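Local coordinates for protein Alpha/beta hydrolase (Novosphingobium aromaticivorans, PDB 3BWX) that is probably a hydrolase of the alpha/beta hydrolase family and carries bound calcium in the crystal, at residues Y78-Y83 with T104-L109; L113-A116 with R121-A124; A125-V130 with A247-R252; R160-S165 with R180-I185; L231-E236 with I275-R280. The protein carries 1 engineered substitution. One frame throughout, in Å; residues are numbered along the deposited sequence.

Contact 1 of 5, residues Y78-Y83 with T104-L109; sequences YQPMQY and TSLGGL
L106 carries this contact alone on its side, reaching from the start of helix 106-117 to the first turn of helix 80-94. Its CD2 meets the Y83 ring obliquely, 4.0 Å from CE2, while its other methyl, CD1, lies 4.2 Å from CG of P80. The two branches thus divide the partners between them. CG of L106 stands trans to the backbone N (chi1 -179°), which points the branch toward P80 and Y83, and the side chain crosses that of Y83 at about a right angle.

Further out, the Y83 ring is backed by its own chain: Q79 O sits 3.3 Å above the ring plane, over its centre, and accepts the backbone bond from Y83 N. The phenol OH is hydrogen-bonded to R66, so the ring is held at its far end as well. Proline suits the first turn of a helix, where its missing N-H costs no bond. Just before L106, S105 has the unusual phi/psi of 58°/-122°, consistent with the nucleophile elbow of this family in a GxSxG sequence. Between these segments the contact is purely van der Waals, so beside the presumed nucleophile it depends on close fit rather than on directed bonds.

Contact 2 of 5, residues L113-A116 with R121-A124; sequences LLAA and RIAA
R121 and L114 supply the polar part of the contact. NH1 of R121 donates to the backbone O of L114 at 3.0 Å, nearly straight at 167°, and the acceptor lies close to the guanidinium plane, at its edge. Seen from the carbonyl, the donor is tilted 25° from the C=O plane. The chain gets there by folding: CG sits between the backbone N and the carbonyl carbon, the chain is bent at chi3 (-56°), and NH1 reaches L114 O. Beside this bond CD2 of L114 is in van der Waals contact with NH1 of R121 at 3.8 Å, the two side chains crossing almost perpendicularly. NH1 also forms a salt bridge with E88 of helix 80-94, so one nitrogen serves a carboxylate and a main-chain carbonyl. A carbonyl near the C-terminal end of a helix is probably enriched in negative potential, which suits a cationic donor.

These residues belong to the beta-alpha-beta crossover formed by strand 99-104, helix 106-117 and strand 122-128, where the chain returns from the helix to strand 122-128.

The apolar contact is close by. CB of A115 lies 3.8 Å from CG1 of I122, and the small methyl lets the main chains approach to 6.3 Å between the CA atoms of A115 and I122. L225 of helix 219-225 touches both.

Contact 3 of 5, residues A125-V130 with A247-R252; sequences AVLNDV and AKMASR. With EDO (1,2-ethanediol), chain K.
Strand 122-128 of the central sheet, with the turn after it, is touched here by helix 243-250, which links the next two strands of the sheet; M249 bridges the gap to L127 and V130. M249, a selenomethionine, uses its terminal methyl for both contacts. CE lies 3.6 Å from CD1 of L127, the two side chains crossing nearly at right angles, and 3.4 Å from the backbone O of V130. A long, unbranched side chain suits the place, since even the nearest CA atoms, those of V130 and M249, are 10.5 Å apart. The final bend at chi3 (88°) swings the methyl off the line of the chain. F222, V232 and P132 also touch M249, completing an apolar setting.

Around residues 248-252 polar groups gather on K248 O. It accepts from the hydroxyl of S251 at 2.6 Å, from NH1 of R252 at 3.1 Å, which comes from above the carbonyl plane, and from the backbone N of S251. R252 further holds a 1,2-ethanediol, probably from the crystallisation liquor, in a two-pronged grip: NH1 to O1 at 2.9 Å and 178°, NH2 to O2 at 3.1 Å and 161°. Its NE is salt-bridged to D223.

In the turn, D129 is hydrogen-bonded through OD2 to H265 ND1, consistent with the acid-histidine pair of a catalytic triad. It follows the sixth strand, as the acid does in some members, whereas most carry it after the seventh. A helix that links two parallel strands and packs on the central sheet is a signature of the alpha/beta hydrolase fold.

Contact 4 of 5, residues R160-S165 with R180-I185; sequences RALQES and RYAKRI. With EDO (1,2-ethanediol), chain H; EDO (1,2-ethanediol), chain O.
The apolar contact centres on L162 of helix 155-166, which sets its CD1 against helix 175-185 at A182. This methyl rests 3.6 Å from CA and 3.7 Å from CB of A182, so it lies against the backbone itself; the small alanine side chain lets it come this close to the main chain. The same methyl touches the Y181 ring obliquely, 4.0 Å from CD2. I185 reaches toward L162 end to end, with its CD1 4.1 Å from CD1 of the leucine. F196 covers both L162 and I185, and the Y181 ring makes a T-shaped stack with W173. The two helices run nearly perpendicular, at 99° with axes 10.3 Å apart, and W155 adds a further touch on A182.

Polar groups act within each segment or toward other parts of the chain. NH1 of R160 donates to OE1 of Q163 at 2.9 Å, a bridge along one helix. R184 is buried but well matched, with salt bridges to E46, D47 and D270. Two 1,2-ethanediol molecules, probably from the crystallisation liquor, sit nearby: one has its O2 3.0 Å from OG of S165, and the other receives a weak bond from NH1 of R180 to its O1.

Both helices lie in the segment inserted between strands 122-128 and 230-235, which probably corresponds to the cap of many alpha/beta hydrolases. Between these segments L162 against A182, Y181 and I185 makes the contact by van der Waals packing alone, while the charge of R184 ties helix 175-185 to other parts of the chain.

Contact 5 of 5, residues L231-E236 with I275-R280; sequences LVLRGE and IAAIGR
Strand 231-235 and helix 275-280 run almost antiparallel, at 168° with their axes 9.4 Å apart, as befits a helix laid along the central sheet of an alpha/beta hydrolase. L231 and L233, two residues apart on the strand, both face the helix, and A277 receives them. CD2 of L231 lies 3.6 Å from CB of A277 and just as close to its carbonyl carbon, so the methyl is seated on the helix backbone. It also meets CG1 of I278 at 4.1 Å. From the next position on the same face, CD2 of L233 reaches CB of A277 at 4.0 Å.

The two leucines differ at the first torsion. In L231 CG is trans to the backbone N (chi1 168°), whereas in L233 it stands opposite the carbonyl carbon (chi1 -65°), and both still deliver a methyl to the same alanine. Alanine suits the helix side because its small CB lets L231 come down on the main chain, while L233 meets CB. V126 and V258, from the strands flanking 230-235, touch both leucines and continue the apolar layer. V232, between them, points to the other face of the sheet. At the margin, R280 is salt-bridged through NE to E256, and its guanidinium folds back over its own helix, with CA of A277 lying 3.4 Å above the guanidinium plane, toward the rim of the group.

Contacts 1, 2, 3 and 5 tie helices and strands of the main fold together; contact 4 stands apart in the inserted helical region, its centre about 22 Å from that of contact 1 and about 32 Å from that of contact 2. Contacts 1 and 2 share helix 106-117 and touch where M81 SE meets L113 CD1 at 4.2 Å. Contacts 3 and 5 are closest, with centres about 10 Å apart and neighbouring strands joined by a probable hydrogen bond of 2.8 Å from L127 N to L231 O. Contact 1 meets contact 3 through T104 OG1 and N128 ND2, 2.9 Å apart, near the presumed nucleophile elbow. A bound calcium lies about 6 Å from the P80 side chain.

Contact 1 of 5, residues Y78-Y83 with T104-L109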
# COMPACT_ATOMS: atom_id res chain seq x y z
N TYR A 78 -4.62 11.48 -11.43
CA TYR A 78 -4.78 10.29 -10.57
C TYR A 78 -4.43 9.05 -11.40
O TYR A 78 -5.30 8.37 -11.93
CB TYR A 78 -6.22 10.24 -10.05
CG TYR A 78 -6.56 11.28 -9.03
CD1 TYR A 78 -5.68 11.61 -7.99
CD2 TYR A 78 -7.81 11.91 -9.03
CE1 TYR A 78 -6.04 12.58 -6.97
CE2 TYR A 78 -8.15 12.83 -8.03
CZ TYR A 78 -7.26 13.19 -7.03
OH TYR A 78 -7.60 14.08 -6.05
N GLN A 79 -3.13 8.82 -11.60
CA GLN A 79 -2.69 7.66 -12.37
C GLN A 79 -1.31 7.23 -11.89
O GLN A 79 -0.56 8.07 -11.31
CB GLN A 79 -2.70 8.04 -13.86
CG GLN A 79 -1.80 9.22 -14.22
CD GLN A 79 -1.79 9.51 -15.68
OE1 GLN A 79 -2.22 8.69 -16.50
NE2 GLN A 79 -1.32 10.70 -16.03
N PRO A 80 -1.00 5.94 -12.06
CA PRO A 80 0.25 5.40 -11.52
C PRO A 80 1.54 6.09 -11.83
O PRO A 80 2.37 6.23 -10.93
CB PRO A 80 0.26 3.95 -12.01
CG PRO A 80 -1.17 3.61 -12.10
CD PRO A 80 -1.81 4.85 -12.63
N MSE A 81 1.73 6.54 -13.07
CA MSE A 81 2.99 7.26 -13.35
C MSE A 81 3.15 8.60 -12.65
O MSE A 81 4.26 9.06 -12.41
CB MSE A 81 3.24 7.37 -14.86
CG MSE A 81 3.26 6.00 -15.54
SE MSE A 81 4.47 4.68 -14.79
CE MSE A 81 6.04 5.57 -15.18
N GLN A 82 2.03 9.23 -12.33
CA GLN A 82 2.03 10.43 -11.53
C GLN A 82 2.40 10.14 -10.08
O GLN A 82 3.23 10.82 -9.52
CB GLN A 82 0.72 11.20 -11.63
CG GLN A 82 0.79 12.54 -10.94
CD GLN A 82 1.76 13.46 -11.59
OE1 GLN A 82 1.61 13.80 -12.76
NE2 GLN A 82 2.75 13.89 -10.87
N TYR A 83 1.82 9.07 -9.51
CA TYR A 83 2.22 8.69 -8.17
C TYR A 83 3.71 8.36 -8.12
O TYR A 83 4.37 8.71 -7.15
CB TYR A 83 1.42 7.53 -7.67
CG TYR A 83 -0.07 7.66 -7.90
CD1 TYR A 83 -0.71 8.87 -7.72
CD2 TYR A 83 -0.88 6.52 -8.18
CE1 TYR A 83 -2.08 8.99 -7.92
CE2 TYR A 83 -2.25 6.64 -8.41
CZ TYR A 83 -2.85 7.88 -8.28
OH TYR A 83 -4.20 8.01 -8.51
N THR A 104 1.93 -2.42 -0.76
CA THR A 104 0.72 -3.18 -0.83
C THR A 104 -0.03 -2.90 -2.09
O THR A 104 -0.36 -1.76 -2.36
CB THR A 104 -0.14 -2.92 0.38
OG1 THR A 104 0.54 -3.43 1.54
CG2 THR A 104 -1.49 -3.66 0.23
N SER A 105 -0.30 -3.94 -2.88
CA SER A 105 -1.13 -3.78 -4.07
C SER A 105 -0.51 -2.74 -5.03
O SER A 105 0.62 -2.90 -5.47
CB SER A 105 -2.56 -3.41 -3.64
OG SER A 105 -2.98 -4.31 -2.63
N LEU A 106 -1.24 -1.67 -5.36
CA LEU A 106 -0.66 -0.60 -6.21
C LEU A 106 0.67 -0.09 -5.65
O LEU A 106 1.61 0.20 -6.37
CB LEU A 106 -1.61 0.58 -6.42
CG LEU A 106 -1.09 1.72 -7.31
CD1 LEU A 106 -0.51 1.23 -8.66
CD2 LEU A 106 -2.26 2.72 -7.50
N GLY A 107 0.76 -0.04 -4.34
CA GLY A 107 2.04 0.27 -3.72
C GLY A 107 3.17 -0.68 -4.05
O GLY A 107 4.30 -0.27 -4.14
N GLY A 108 2.86 -1.95 -4.24
CA GLY A 108 3.83 -2.93 -4.69
C GLY A 108 4.22 -2.66 -6.14
O GLY A 108 5.38 -2.80 -6.50
N LEU A 109 3.24 -2.34 -7.00
CA LEU A 109 3.55 -1.92 -8.36
C LEU A 109 4.50 -0.71 -8.37
O LEU A 109 5.48 -0.64 -9.11
CB LEU A 109 2.29 -1.61 -9.17
CG LEU A 109 2.47 -0.89 -10.51

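Contact 2 of 5, residues L113-A116 with R121-A124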
# COMPACT_ATOMS: atom_id res chain seq x y z
N LEU A 113 8.34 -0.12 -9.90
CA LEU A 113 8.63 1.00 -10.76
C LEU A 113 9.80 1.84 -10.20
O LEU A 113 10.72 2.25 -10.92
CB LEU A 113 7.35 1.81 -10.98
CG LEU A 113 6.38 1.11 -11.93
CD1 LEU A 113 5.03 1.81 -11.80
CD2 LEU A 113 6.93 1.07 -13.40
N LEU A 114 9.81 2.04 -8.88
CA LEU A 114 10.94 2.74 -8.23
C LEU A 114 12.22 1.92 -8.40
O LEU A 114 13.28 2.50 -8.68
CB LEU A 114 10.69 2.95 -6.75
CG LEU A 114 9.69 4.02 -6.41
CD1 LEU A 114 9.28 3.92 -4.93
CD2 LEU A 114 10.19 5.42 -6.76
N ALA A 115 12.16 0.59 -8.20
CA ALA A 115 13.35 -0.26 -8.31
C ALA A 115 13.91 -0.20 -9.72
O ALA A 115 15.12 -0.14 -9.90
CB ALA A 115 13.00 -1.71 -7.92
N ALA A 116 13.03 -0.16 -10.70
CA ALA A 116 13.42 -0.15 -12.11
C ALA A 116 14.37 0.99 -12.45
O ALA A 116 15.22 0.83 -13.30
CB ALA A 116 12.16 -0.05 -13.03
N ARG A 121 19.23 1.04 -5.42
CA ARG A 121 18.65 1.96 -4.45
C ARG A 121 17.77 1.23 -3.41
O ARG A 121 17.42 1.80 -2.36
CB ARG A 121 17.79 3.04 -5.17
CG ARG A 121 16.39 2.54 -5.57
CD ARG A 121 15.66 3.35 -6.63
NE ARG A 121 15.51 4.74 -6.27
CZ ARG A 121 14.70 5.62 -6.87
NH1 ARG A 121 13.85 5.28 -7.84
NH2 ARG A 121 14.72 6.89 -6.45
N ILE A 122 17.34 0.01 -3.73
CA ILE A 122 16.44 -0.76 -2.87
C ILE A 122 17.32 -1.60 -1.97
O ILE A 122 17.99 -2.53 -2.42
CB ILE A 122 15.52 -1.69 -3.69
CG1 ILE A 122 14.61 -0.89 -4.63
CG2 ILE A 122 14.70 -2.63 -2.76
CD1 ILE A 122 13.60 0.04 -3.94
N ALA A 123 17.34 -1.30 -0.68
CA ALA A 123 18.08 -2.11 0.28
C ALA A 123 17.45 -3.49 0.44
O ALA A 123 18.15 -4.48 0.56
CB ALA A 123 18.18 -1.37 1.63
N ALA A 124 16.13 -3.51 0.46
CA ALA A 124 15.32 -4.72 0.51
C ALA A 124 13.88 -4.30 0.24
O ALA A 124 13.55 -3.09 0.32
CB ALA A 124 15.47 -5.41 1.88

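Contact 3 of 5, residues A125-V130 with A247-R252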
# COMPACT_ATOMS: atom_id res chain seq x y z
N ALA A 125 13.00 -5.26 -0.03
CA ALA A 125 11.63 -4.94 -0.35
C ALA A 125 10.67 -6.06 0.08
O ALA A 125 11.02 -7.24 0.20
CB ALA A 125 11.44 -4.62 -1.82
N VAL A 126 9.43 -5.64 0.26
CA VAL A 126 8.31 -6.50 0.54
C VAL A 126 7.22 -6.16 -0.43
O VAL A 126 6.85 -5.00 -0.51
CB VAL A 126 7.79 -6.26 1.98
CG1 VAL A 126 6.53 -7.17 2.26
CG2 VAL A 126 8.88 -6.50 3.03
N LEU A 127 6.71 -7.15 -1.16
CA LEU A 127 5.54 -7.00 -2.03
C LEU A 127 4.40 -7.68 -1.31
O LEU A 127 4.45 -8.89 -1.04
CB LEU A 127 5.73 -7.62 -3.42
CG LEU A 127 6.69 -6.95 -4.41
CD1 LEU A 127 6.82 -7.83 -5.67
CD2 LEU A 127 6.20 -5.52 -4.75
N ASN A 128 3.39 -6.92 -0.96
CA ASN A 128 2.25 -7.46 -0.23
C ASN A 128 1.08 -7.67 -1.17
O ASN A 128 0.36 -6.74 -1.56
CB ASN A 128 1.87 -6.58 0.91
CG ASN A 128 0.71 -7.11 1.70
OD1 ASN A 128 0.48 -8.32 1.78
ND2 ASN A 128 -0.01 -6.20 2.33
N ASP A 129 0.93 -8.93 -1.55
CA ASP A 129 -0.22 -9.44 -2.31
C ASP A 129 -0.38 -8.78 -3.67
O ASP A 129 -1.48 -8.38 -4.09
CB ASP A 129 -1.54 -9.47 -1.51
CG ASP A 129 -2.50 -10.56 -1.99
OD1 ASP A 129 -2.12 -11.71 -1.85
OD2 ASP A 129 -3.57 -10.26 -2.56
N VAL A 130 0.73 -8.60 -4.34
CA VAL A 130 0.71 -8.10 -5.68
C VAL A 130 1.92 -8.68 -6.40
O VAL A 130 2.96 -8.94 -5.80
CB VAL A 130 0.68 -6.59 -5.72
CG1 VAL A 130 1.93 -5.98 -5.09
CG2 VAL A 130 0.38 -6.12 -7.14
N ALA A 247 4.32 -18.62 -6.79
CA ALA A 247 5.36 -19.67 -6.85
C ALA A 247 6.40 -19.35 -7.94
O ALA A 247 7.58 -19.55 -7.73
CB ALA A 247 4.77 -21.06 -7.05
N LYS A 248 5.96 -18.79 -9.07
CA LYS A 248 6.90 -18.29 -10.08
C LYS A 248 7.81 -17.17 -9.55
O LYS A 248 9.00 -17.19 -9.77
CB LYS A 248 6.17 -17.88 -11.36
CG LYS A 248 5.65 -19.05 -12.17
CD LYS A 248 4.59 -18.58 -13.14
CE LYS A 248 4.24 -19.68 -14.16
NZ LYS A 248 3.29 -19.16 -15.18
N MSE A 249 7.23 -16.21 -8.83
CA MSE A 249 8.02 -15.18 -8.15
C MSE A 249 9.06 -15.80 -7.20
O MSE A 249 10.26 -15.45 -7.21
CB MSE A 249 7.07 -14.20 -7.40
CG MSE A 249 6.20 -13.37 -8.34
SE MSE A 249 4.67 -12.65 -7.41
CE MSE A 249 5.43 -11.00 -6.75
N ALA A 250 8.61 -16.75 -6.36
CA ALA A 250 9.47 -17.38 -5.38
C ALA A 250 10.60 -18.19 -5.97
O ALA A 250 11.56 -18.49 -5.26
CB ALA A 250 8.64 -18.26 -4.45
N SER A 251 10.50 -18.54 -7.26
CA SER A 251 11.51 -19.36 -7.92
C SER A 251 12.79 -18.57 -8.19
O SER A 251 13.86 -19.17 -8.43
CB SER A 251 10.95 -19.97 -9.21
OG SER A 251 10.78 -18.99 -10.21
N ARG A 252 12.71 -17.24 -8.17
CA ARG A 252 13.88 -16.40 -8.29
C ARG A 252 14.75 -16.51 -7.03
O ARG A 252 14.25 -16.52 -5.89
CB ARG A 252 13.50 -14.94 -8.46
CG ARG A 252 13.10 -14.51 -9.85
CD ARG A 252 11.89 -15.19 -10.42
NE ARG A 252 11.58 -14.59 -11.72
CZ ARG A 252 10.82 -15.12 -12.66
NH1 ARG A 252 10.18 -16.26 -12.48
NH2 ARG A 252 10.71 -14.51 -13.81
C1 EDO K . 7.48 -16.29 -14.94
O1 EDO K . 8.47 -17.29 -14.63
C2 EDO K . 7.69 -15.62 -16.30
O2 EDO K . 9.02 -15.08 -16.35

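Contact 4 of 5, residues R160-S165 with R180-I185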
# COMPACT_ATOMS: atom_id res chain seq x y z
N ARG A 160 -20.11 -3.06 9.48
CA ARG A 160 -20.95 -4.15 8.96
C ARG A 160 -21.02 -4.11 7.44
O ARG A 160 -21.08 -5.14 6.80
CB ARG A 160 -22.34 -4.08 9.59
CG ARG A 160 -22.30 -4.37 11.09
CD ARG A 160 -21.90 -5.84 11.33
NE ARG A 160 -21.96 -6.23 12.74
CZ ARG A 160 -21.21 -7.17 13.31
NH1 ARG A 160 -20.30 -7.85 12.63
NH2 ARG A 160 -21.35 -7.41 14.59
N ALA A 161 -20.99 -2.93 6.86
CA ALA A 161 -20.99 -2.81 5.39
C ALA A 161 -19.70 -3.37 4.80
O ALA A 161 -19.72 -3.99 3.72
CB ALA A 161 -21.20 -1.33 4.96
N LEU A 162 -18.57 -3.17 5.50
CA LEU A 162 -17.29 -3.69 5.04
C LEU A 162 -17.24 -5.19 5.16
O LEU A 162 -16.79 -5.86 4.23
CB LEU A 162 -16.15 -3.02 5.79
CG LEU A 162 -15.92 -1.51 5.53
CD1 LEU A 162 -14.89 -0.93 6.49
CD2 LEU A 162 -15.55 -1.22 4.07
N GLN A 163 -17.74 -5.73 6.26
CA GLN A 163 -17.84 -7.18 6.41
C GLN A 163 -18.72 -7.81 5.32
O GLN A 163 -18.42 -8.92 4.85
CB GLN A 163 -18.42 -7.47 7.77
CG GLN A 163 -18.47 -8.92 8.12
CD GLN A 163 -19.17 -9.11 9.44
OE1 GLN A 163 -20.06 -8.32 9.79
NE2 GLN A 163 -18.75 -10.12 10.19
N GLU A 164 -19.81 -7.12 4.95
CA GLU A 164 -20.72 -7.63 3.93
C GLU A 164 -19.95 -7.83 2.63
O GLU A 164 -20.23 -8.81 1.93
CB GLU A 164 -21.86 -6.63 3.69
CG GLU A 164 -22.86 -6.93 2.54
CD GLU A 164 -23.88 -5.79 2.36
OE1 GLU A 164 -23.56 -4.82 1.67
OE2 GLU A 164 -24.99 -5.88 2.90
N SER A 165 -19.03 -6.94 2.27
CA SER A 165 -18.32 -7.09 0.99
C SER A 165 -16.97 -7.78 1.08
O SER A 165 -16.48 -8.32 0.11
CB SER A 165 -18.20 -5.76 0.29
OG SER A 165 -17.24 -4.96 0.96
N ARG A 180 -11.33 -1.67 13.57
CA ARG A 180 -9.95 -1.20 13.41
C ARG A 180 -9.66 -0.94 11.91
O ARG A 180 -9.11 0.07 11.50
CB ARG A 180 -8.96 -2.24 13.97
CG ARG A 180 -7.51 -1.74 13.94
CD ARG A 180 -6.49 -2.83 14.21
NE ARG A 180 -6.71 -3.37 15.51
CZ ARG A 180 -6.93 -4.65 15.85
NH1 ARG A 180 -6.86 -5.69 15.01
NH2 ARG A 180 -7.12 -4.88 17.12
N TYR A 181 -10.09 -1.88 11.08
CA TYR A 181 -9.94 -1.76 9.65
C TYR A 181 -10.74 -0.56 9.10
O TYR A 181 -10.24 0.15 8.22
CB TYR A 181 -10.49 -3.05 9.06
CG TYR A 181 -10.45 -3.23 7.56
CD1 TYR A 181 -9.27 -3.52 6.92
CD2 TYR A 181 -11.61 -3.22 6.81
CE1 TYR A 181 -9.23 -3.75 5.56
CE2 TYR A 181 -11.59 -3.45 5.45
CZ TYR A 181 -10.39 -3.72 4.84
OH TYR A 181 -10.33 -3.97 3.47
N ALA A 182 -11.99 -0.40 9.54
CA ALA A 182 -12.90 0.66 9.07
C ALA A 182 -12.19 2.00 9.30
O ALA A 182 -12.20 2.87 8.39
CB ALA A 182 -14.29 0.62 9.77
N LYS A 183 -11.63 2.20 10.51
CA LYS A 183 -11.06 3.51 10.82
C LYS A 183 -9.81 3.77 10.01
O LYS A 183 -9.43 4.93 9.82
CB LYS A 183 -10.81 3.65 12.34
CG LYS A 183 -12.13 3.68 13.11
CD LYS A 183 -11.99 4.27 14.50
CE LYS A 183 -12.02 5.78 14.44
NZ LYS A 183 -11.81 6.41 15.78
N ARG A 184 -9.15 2.72 9.53
CA ARG A 184 -7.99 2.94 8.68
C ARG A 184 -8.32 3.43 7.28
O ARG A 184 -7.50 4.16 6.67
CB ARG A 184 -7.14 1.68 8.55
CG ARG A 184 -6.45 1.27 9.81
CD ARG A 184 -5.72 -0.02 9.68
NE ARG A 184 -5.11 -0.35 10.92
CZ ARG A 184 -4.31 -1.40 11.13
NH1 ARG A 184 -4.13 -2.32 10.18
NH2 ARG A 184 -3.80 -1.59 12.33
N ILE A 185 -9.49 3.07 6.76
CA ILE A 185 -9.83 3.34 5.37
C ILE A 185 -10.95 4.38 5.20
O ILE A 185 -11.20 4.86 4.09
CB ILE A 185 -10.11 2.01 4.62
CG1 ILE A 185 -11.47 1.40 4.95
CG2 ILE A 185 -8.96 1.01 4.89
CD1 ILE A 185 -11.66 0.08 4.17
C1 EDO H . -6.25 -5.15 11.10
O1 EDO H . -5.30 -4.99 12.17
C2 EDO H . -7.61 -5.66 11.61
O2 EDO H . -7.41 -6.98 12.13
C1 EDO O . -19.42 -0.10 0.55
O1 EDO O . -20.39 -0.75 -0.27
C2 EDO O . -18.96 -1.02 1.69
O2 EDO O . -18.43 -2.27 1.21

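Contact 5 of 5, residues L231-E236 with I275-R280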
# COMPACT_ATOMS: atom_id res chain seq x y z
N LEU A 231 10.89 -10.19 -0.05
CA LEU A 231 9.79 -10.96 0.49
C LEU A 231 8.52 -10.66 -0.29
O LEU A 231 8.21 -9.48 -0.54
CB LEU A 231 9.54 -10.56 1.95
CG LEU A 231 8.23 -11.04 2.64
CD1 LEU A 231 8.17 -12.57 2.78
CD2 LEU A 231 8.05 -10.34 4.03
N VAL A 232 7.80 -11.74 -0.62
CA VAL A 232 6.48 -11.67 -1.20
C VAL A 232 5.48 -12.26 -0.21
O VAL A 232 5.63 -13.43 0.18
CB VAL A 232 6.40 -12.40 -2.54
CG1 VAL A 232 4.99 -12.24 -3.14
CG2 VAL A 232 7.41 -11.89 -3.51
N LEU A 233 4.51 -11.50 0.23
CA LEU A 233 3.40 -11.97 1.04
C LEU A 233 2.20 -12.21 0.13
O LEU A 233 1.88 -11.42 -0.76
CB LEU A 233 3.05 -10.95 2.16
CG LEU A 233 4.13 -10.71 3.24
CD1 LEU A 233 3.91 -9.44 4.05
CD2 LEU A 233 4.27 -11.93 4.17
N ARG A 234 1.47 -13.27 0.36
CA ARG A 234 0.28 -13.58 -0.42
C ARG A 234 -0.82 -14.02 0.54
O ARG A 234 -0.59 -14.89 1.40
CB ARG A 234 0.56 -14.73 -1.42
CG ARG A 234 -0.65 -15.04 -2.24
CD ARG A 234 -0.49 -16.19 -3.18
NE ARG A 234 -1.81 -16.34 -3.77
CZ ARG A 234 -2.76 -17.22 -3.43
NH1 ARG A 234 -2.51 -18.24 -2.60
NH2 ARG A 234 -3.95 -17.13 -3.98
N GLY A 235 -2.04 -13.50 0.36
CA GLY A 235 -3.19 -14.08 1.01
C GLY A 235 -3.57 -15.40 0.35
O GLY A 235 -3.72 -15.43 -0.87
N GLU A 236 -3.79 -16.45 1.15
CA GLU A 236 -4.10 -17.77 0.63
C GLU A 236 -5.23 -17.74 -0.41
O GLU A 236 -5.19 -18.48 -1.41
CB GLU A 236 -4.51 -18.67 1.77
CG GLU A 236 -4.78 -20.12 1.34
CD GLU A 236 -4.93 -21.03 2.53
OE1 GLU A 236 -5.76 -20.69 3.40
OE2 GLU A 236 -4.21 -22.05 2.58
N ILE A 275 4.36 -10.14 10.39
CA ILE A 275 5.32 -9.35 11.20
C ILE A 275 6.66 -10.09 11.20
O ILE A 275 7.73 -9.50 10.96
CB ILE A 275 4.80 -9.09 12.62
CG1 ILE A 275 3.52 -8.24 12.57
CG2 ILE A 275 5.88 -8.49 13.54
CD1 ILE A 275 2.70 -8.35 13.84
N ALA A 276 6.61 -11.37 11.53
CA ALA A 276 7.82 -12.20 11.59
C ALA A 276 8.52 -12.24 10.23
O ALA A 276 9.72 -12.15 10.14
CB ALA A 276 7.50 -13.61 12.06
N ALA A 277 7.73 -12.34 9.14
CA ALA A 277 8.30 -12.36 7.78
C ALA A 277 9.06 -11.07 7.45
O ALA A 277 10.14 -11.11 6.91
CB ALA A 277 7.21 -12.65 6.72
N ILE A 278 8.43 -9.95 7.76
CA ILE A 278 9.03 -8.65 7.57
C ILE A 278 10.33 -8.53 8.39
O ILE A 278 11.36 -8.04 7.91
CB ILE A 278 8.01 -7.54 7.85
CG1 ILE A 278 6.98 -7.50 6.76
CG2 ILE A 278 8.67 -6.15 7.94
CD1 ILE A 278 5.73 -6.69 7.14
N GLY A 279 10.33 -9.06 9.62
CA GLY A 279 11.53 -9.06 10.44
C GLY A 279 12.66 -9.84 9.77
O GLY A 279 13.80 -9.41 9.76
N ARG A 280 12.36 -10.99 9.19
CA ARG A 280 13.38 -11.78 8.48
C ARG A 280 13.93 -11.03 7.28
O ARG A 280 15.14 -11.08 7.02
CB ARG A 280 12.83 -13.10 8.04
CG ARG A 280 12.46 -14.05 9.18
CD ARG A 280 12.21 -15.50 8.67
NE ARG A 280 11.13 -15.60 7.67
CZ ARG A 280 9.85 -15.68 7.99
NH1 ARG A 280 9.52 -15.70 9.26
NH2 ARG A 280 8.91 -15.75 7.05